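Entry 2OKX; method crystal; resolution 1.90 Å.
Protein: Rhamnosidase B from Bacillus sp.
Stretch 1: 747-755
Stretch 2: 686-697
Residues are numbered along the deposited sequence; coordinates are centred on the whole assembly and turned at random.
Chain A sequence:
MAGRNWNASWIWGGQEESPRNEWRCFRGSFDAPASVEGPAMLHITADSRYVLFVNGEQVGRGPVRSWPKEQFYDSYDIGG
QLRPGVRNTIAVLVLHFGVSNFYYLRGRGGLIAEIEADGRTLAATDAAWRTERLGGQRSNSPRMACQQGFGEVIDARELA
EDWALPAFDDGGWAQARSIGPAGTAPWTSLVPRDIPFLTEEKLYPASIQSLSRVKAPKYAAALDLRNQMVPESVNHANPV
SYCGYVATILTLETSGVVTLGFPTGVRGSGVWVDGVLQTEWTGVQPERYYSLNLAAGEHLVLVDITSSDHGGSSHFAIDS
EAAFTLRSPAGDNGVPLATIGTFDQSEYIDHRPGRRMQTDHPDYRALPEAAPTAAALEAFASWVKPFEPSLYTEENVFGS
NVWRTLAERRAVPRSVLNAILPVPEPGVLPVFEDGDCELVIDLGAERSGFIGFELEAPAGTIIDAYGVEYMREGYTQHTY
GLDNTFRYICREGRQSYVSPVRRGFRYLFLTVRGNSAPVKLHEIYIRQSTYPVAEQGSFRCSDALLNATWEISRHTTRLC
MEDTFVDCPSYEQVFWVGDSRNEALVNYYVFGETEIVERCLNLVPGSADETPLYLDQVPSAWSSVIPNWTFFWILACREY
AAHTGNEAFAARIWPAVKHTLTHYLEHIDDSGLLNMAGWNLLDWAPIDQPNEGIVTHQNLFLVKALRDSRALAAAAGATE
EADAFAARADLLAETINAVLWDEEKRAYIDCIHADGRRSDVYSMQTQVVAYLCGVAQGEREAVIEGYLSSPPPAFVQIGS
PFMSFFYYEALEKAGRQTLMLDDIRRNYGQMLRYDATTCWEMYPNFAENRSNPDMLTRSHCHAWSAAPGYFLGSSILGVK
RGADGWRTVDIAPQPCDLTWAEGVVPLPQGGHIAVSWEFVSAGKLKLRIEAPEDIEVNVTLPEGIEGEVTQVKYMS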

# COMPACT_ATOMS: atom_id res chain seq x y z
N ALA A 747 -31.24 3.46 20.25
CA ALA A 747 -29.94 3.46 19.59
C ALA A 747 -29.97 4.48 18.46
O ALA A 747 -31.05 4.86 18.00
CB ALA A 747 -29.63 2.08 19.03
N TYR A 748 -28.80 4.93 18.02
CA TYR A 748 -28.73 5.90 16.94
C TYR A 748 -28.87 5.20 15.59
O TYR A 748 -28.35 4.10 15.39
CB TYR A 748 -27.41 6.66 16.97
CG TYR A 748 -27.16 7.41 18.26
CD1 TYR A 748 -26.68 6.75 19.39
CD2 TYR A 748 -27.40 8.78 18.35
CE1 TYR A 748 -26.44 7.43 20.58
CE2 TYR A 748 -27.17 9.47 19.53
CZ TYR A 748 -26.69 8.80 20.64
OH TYR A 748 -26.46 9.49 21.81
N ILE A 749 -29.58 5.85 14.67
CA ILE A 749 -29.78 5.30 13.33
C ILE A 749 -28.51 5.54 12.51
O ILE A 749 -27.79 6.51 12.74
CB ILE A 749 -30.97 5.98 12.62
CG1 ILE A 749 -30.68 7.47 12.41
CG2 ILE A 749 -32.23 5.79 13.45
CD1 ILE A 749 -31.76 8.20 11.63
N ASP A 750 -28.24 4.66 11.56
CA ASP A 750 -27.05 4.80 10.74
C ASP A 750 -27.01 6.09 9.94
O ASP A 750 -25.95 6.70 9.80
CB ASP A 750 -26.92 3.61 9.78
CG ASP A 750 -26.08 2.49 10.36
OD1 ASP A 750 -25.63 2.61 11.52
OD2 ASP A 750 -25.86 1.48 9.65
N CYS A 751 -28.16 6.52 9.42
CA CYS A 751 -28.18 7.75 8.64
C CYS A 751 -29.57 8.23 8.26
O CYS A 751 -30.59 7.63 8.62
CB CYS A 751 -27.40 7.54 7.34
SG CYS A 751 -28.28 6.47 6.15
N ILE A 752 -29.58 9.34 7.53
CA ILE A 752 -30.78 9.96 6.99
C ILE A 752 -30.43 10.14 5.52
O ILE A 752 -29.52 10.89 5.18
CB ILE A 752 -31.07 11.34 7.61
CG1 ILE A 752 -31.48 11.19 9.08
CG2 ILE A 752 -32.18 12.04 6.83
CD1 ILE A 752 -31.83 12.50 9.76
N HIS A 753 -31.14 9.42 4.66
CA HIS A 753 -30.89 9.49 3.23
C HIS A 753 -31.17 10.85 2.61
O HIS A 753 -31.76 11.72 3.25
CB HIS A 753 -31.71 8.40 2.53
CG HIS A 753 -31.28 7.01 2.88
ND1 HIS A 753 -30.19 6.40 2.29
CD2 HIS A 753 -31.75 6.14 3.80
CE1 HIS A 753 -30.02 5.20 2.83
NE2 HIS A 753 -30.95 5.02 3.74
N ALA A 754 -30.73 11.03 1.37
CA ALA A 754 -30.91 12.28 0.66
C ALA A 754 -32.37 12.70 0.57
O ALA A 754 -32.69 13.88 0.70
CB ALA A 754 -30.31 12.17 -0.74
N ASP A 755 -33.26 11.74 0.35
CA ASP A 755 -34.69 12.04 0.24
C ASP A 755 -35.34 12.23 1.61
O ASP A 755 -36.56 12.30 1.71
CB ASP A 755 -35.41 10.93 -0.53
CG ASP A 755 -35.26 9.56 0.12
OD1 ASP A 755 -35.85 8.59 -0.39
OD2 ASP A 755 -34.54 9.46 1.14
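Stretch 2, residues 686-697: PIDQPNEGIVTH

Residues 686-697 of rhamnosidase B meet residues 747-755 in a short antiparallel pairing, Ile-694 and Val-695 running against Cys-751 and Ile-752. The second stretch is loop from Pro-686 to Gly-693, extended or nearly so from Ile-687 to Pro-690 and bent at Asn-691 and Glu-692; it makes a short strand at Ile-694 and Val-695 and enters a helix at Thr-696, with Val-695 at the N-cap position. The backbones pair where Ile-752 and Ile-694 form the hydrogen-bonded pair of a minimal antiparallel ladder, CA to CA 5.0 Å, with Ile-752 N donating to Ile-694 O (2.8 Å) and Ile-694 N to Ile-752 O (3.1 Å). Next to it, Cys-751 and Val-695 are the non-hydrogen-bonded pair, their CA atoms 4.4 Å apart. The pairing carries on into the helix start, where Thr-696 N donates to Asp-750 O at 2.9 Å. That carbonyl also accepts from a water, 2.8 Å from Asp-750 O, which in turn accepts from His-697 N, again at 2.8 Å, so the first turn of the helix is tied to the same oxygen directly and through solvent. Gly-693 lies beside the end of the ladder with phi/psi of -112/-103; Gly-693 CA is 4.9 Å from Ala-754 CA, and an ideal CB on Gly-693 would point toward the first stretch, 3.3 Å from Ile-752 O.

Side chains also bond to backbone: Thr-696 (chi1 m) points toward the first stretch and its OG1 donates to Ile-749 O over a very short 2.5 Å. Within the loop, Asp-750 OD2 accepts from Asp-688 N at 2.8 Å, holding the extended chain ahead of Pro-690 against the first stretch. Ala-754 N donates to Glu-692 OE2 at 2.9 Å; the position of this oxygen is less certain.

Among the polar side chains, His-753 bonds to two carboxylates. Its ND1 donates to Glu-692 OE2 (2.7 Å), which sits at the ring edge near its plane, and its NE2 makes a weak hydrogen bond to Asp-688 OD2 (2.8 Å, 124° at the hydrogen). Both nitrogens are thus engaged by residues that flank Pro-690 in sequence, and Pro-690 CG itself approaches His-753 ND1 to 3.7 Å.

Apolar contacts lie on both faces of the ladder. On one, Ile-752 CB and Ile-694 CB are 3.9 Å apart. On the other, which carries Cys-751 and Val-695, the sulfur reaches the proline ring, Cys-751 SG to Pro-690 CD 3.4 Å. Farther along, Tyr-748 CB rests 4.2 Å from Thr-696 CG2, while the end of the tyrosine leads away. Together the two stretches bury 675 Å².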

# COMPACT_ATOMS: atom_id res chain seq x y z
N PRO A 686 -21.99 -3.80 6.22
CA PRO A 686 -23.30 -3.37 5.73
C PRO A 686 -23.91 -2.16 6.44
O PRO A 686 -25.13 -2.10 6.62
CB PRO A 686 -24.17 -4.62 5.92
CG PRO A 686 -23.19 -5.74 5.81
CD PRO A 686 -22.03 -5.22 6.62
N ILE A 687 -23.07 -1.22 6.85
CA ILE A 687 -23.54 -0.01 7.52
C ILE A 687 -24.28 0.83 6.49
O ILE A 687 -23.85 0.92 5.34
CB ILE A 687 -22.36 0.84 8.06
CG1 ILE A 687 -21.68 0.11 9.22
CG2 ILE A 687 -22.85 2.21 8.50
CD1 ILE A 687 -20.44 0.82 9.73
N ASP A 688 -25.39 1.44 6.88
CA ASP A 688 -26.13 2.28 5.95
C ASP A 688 -25.42 3.63 5.94
O ASP A 688 -25.83 4.58 6.61
CB ASP A 688 -27.59 2.42 6.38
CG ASP A 688 -28.49 2.93 5.27
OD1 ASP A 688 -28.11 2.79 4.08
OD2 ASP A 688 -29.58 3.45 5.57
N GLN A 689 -24.33 3.69 5.17
CA GLN A 689 -23.52 4.90 5.06
C GLN A 689 -23.45 5.32 3.60
O GLN A 689 -22.40 5.26 2.96
CB GLN A 689 -22.12 4.61 5.62
CG GLN A 689 -21.40 3.46 4.93
CD GLN A 689 -20.19 2.94 5.71
OE1 GLN A 689 -19.50 3.70 6.39
NE2 GLN A 689 -19.93 1.64 5.60
N PRO A 690 -24.58 5.78 3.04
CA PRO A 690 -24.65 6.22 1.65
C PRO A 690 -23.83 7.47 1.37
O PRO A 690 -23.61 8.29 2.26
CB PRO A 690 -26.14 6.44 1.43
CG PRO A 690 -26.57 6.99 2.77
CD PRO A 690 -25.86 6.05 3.73
N ASN A 691 -23.39 7.62 0.13
CA ASN A 691 -22.62 8.80 -0.26
C ASN A 691 -23.62 9.95 -0.30
O ASN A 691 -23.28 11.08 -0.67
CB ASN A 691 -22.01 8.60 -1.65
CG ASN A 691 -21.13 7.38 -1.73
OD1 ASN A 691 -20.10 7.29 -1.06
ND2 ASN A 691 -21.53 6.41 -2.55
N GLU A 692 -24.85 9.64 0.09
CA GLU A 692 -25.96 10.59 0.10
C GLU A 692 -25.89 11.78 1.03
O GLU A 692 -25.18 12.75 0.77
CB GLU A 692 -27.27 9.84 0.37
CG GLU A 692 -27.66 8.86 -0.73
CD GLU A 692 -28.97 8.15 -0.43
OE1 GLU A 692 -29.40 7.31 -1.25
OE2 GLU A 692 -29.56 8.44 0.63
N GLY A 693 -26.64 11.72 2.13
CA GLY A 693 -26.68 12.85 3.04
C GLY A 693 -26.07 12.79 4.43
O GLY A 693 -24.86 12.90 4.59
N ILE A 694 -26.93 12.64 5.43
CA ILE A 694 -26.52 12.62 6.83
C ILE A 694 -26.14 11.25 7.38
O ILE A 694 -27.00 10.45 7.74
CB ILE A 694 -27.64 13.21 7.73
CG1 ILE A 694 -28.09 14.56 7.18
CG2 ILE A 694 -27.13 13.38 9.15
CD1 ILE A 694 -29.26 15.17 7.93
N VAL A 695 -24.83 11.00 7.46
CA VAL A 695 -24.34 9.73 7.99
C VAL A 695 -23.96 9.98 9.45
O VAL A 695 -23.11 10.82 9.75
CB VAL A 695 -23.12 9.23 7.20
CG1 VAL A 695 -22.65 7.89 7.75
CG2 VAL A 695 -23.48 9.11 5.72
N THR A 696 -24.60 9.25 10.36
CA THR A 696 -24.38 9.43 11.78
C THR A 696 -22.95 9.33 12.29
O THR A 696 -22.47 10.24 12.97
CB THR A 696 -25.27 8.46 12.60
OG1 THR A 696 -26.64 8.60 12.18
CG2 THR A 696 -25.18 8.78 14.09
N HIS A 697 -22.24 8.25 11.96
CA HIS A 697 -20.88 8.11 12.47
C HIS A 697 -19.95 9.30 12.22
O HIS A 697 -19.24 9.72 13.13
CB HIS A 697 -20.23 6.80 11.98
CG HIS A 697 -20.09 6.67 10.50
ND1 HIS A 697 -19.39 7.58 9.73
CD2 HIS A 697 -20.51 5.71 9.64
CE1 HIS A 697 -19.38 7.19 8.47
NE2 HIS A 697 -20.05 6.05 8.39
O HOH W 1 -23.45 5.97 10.89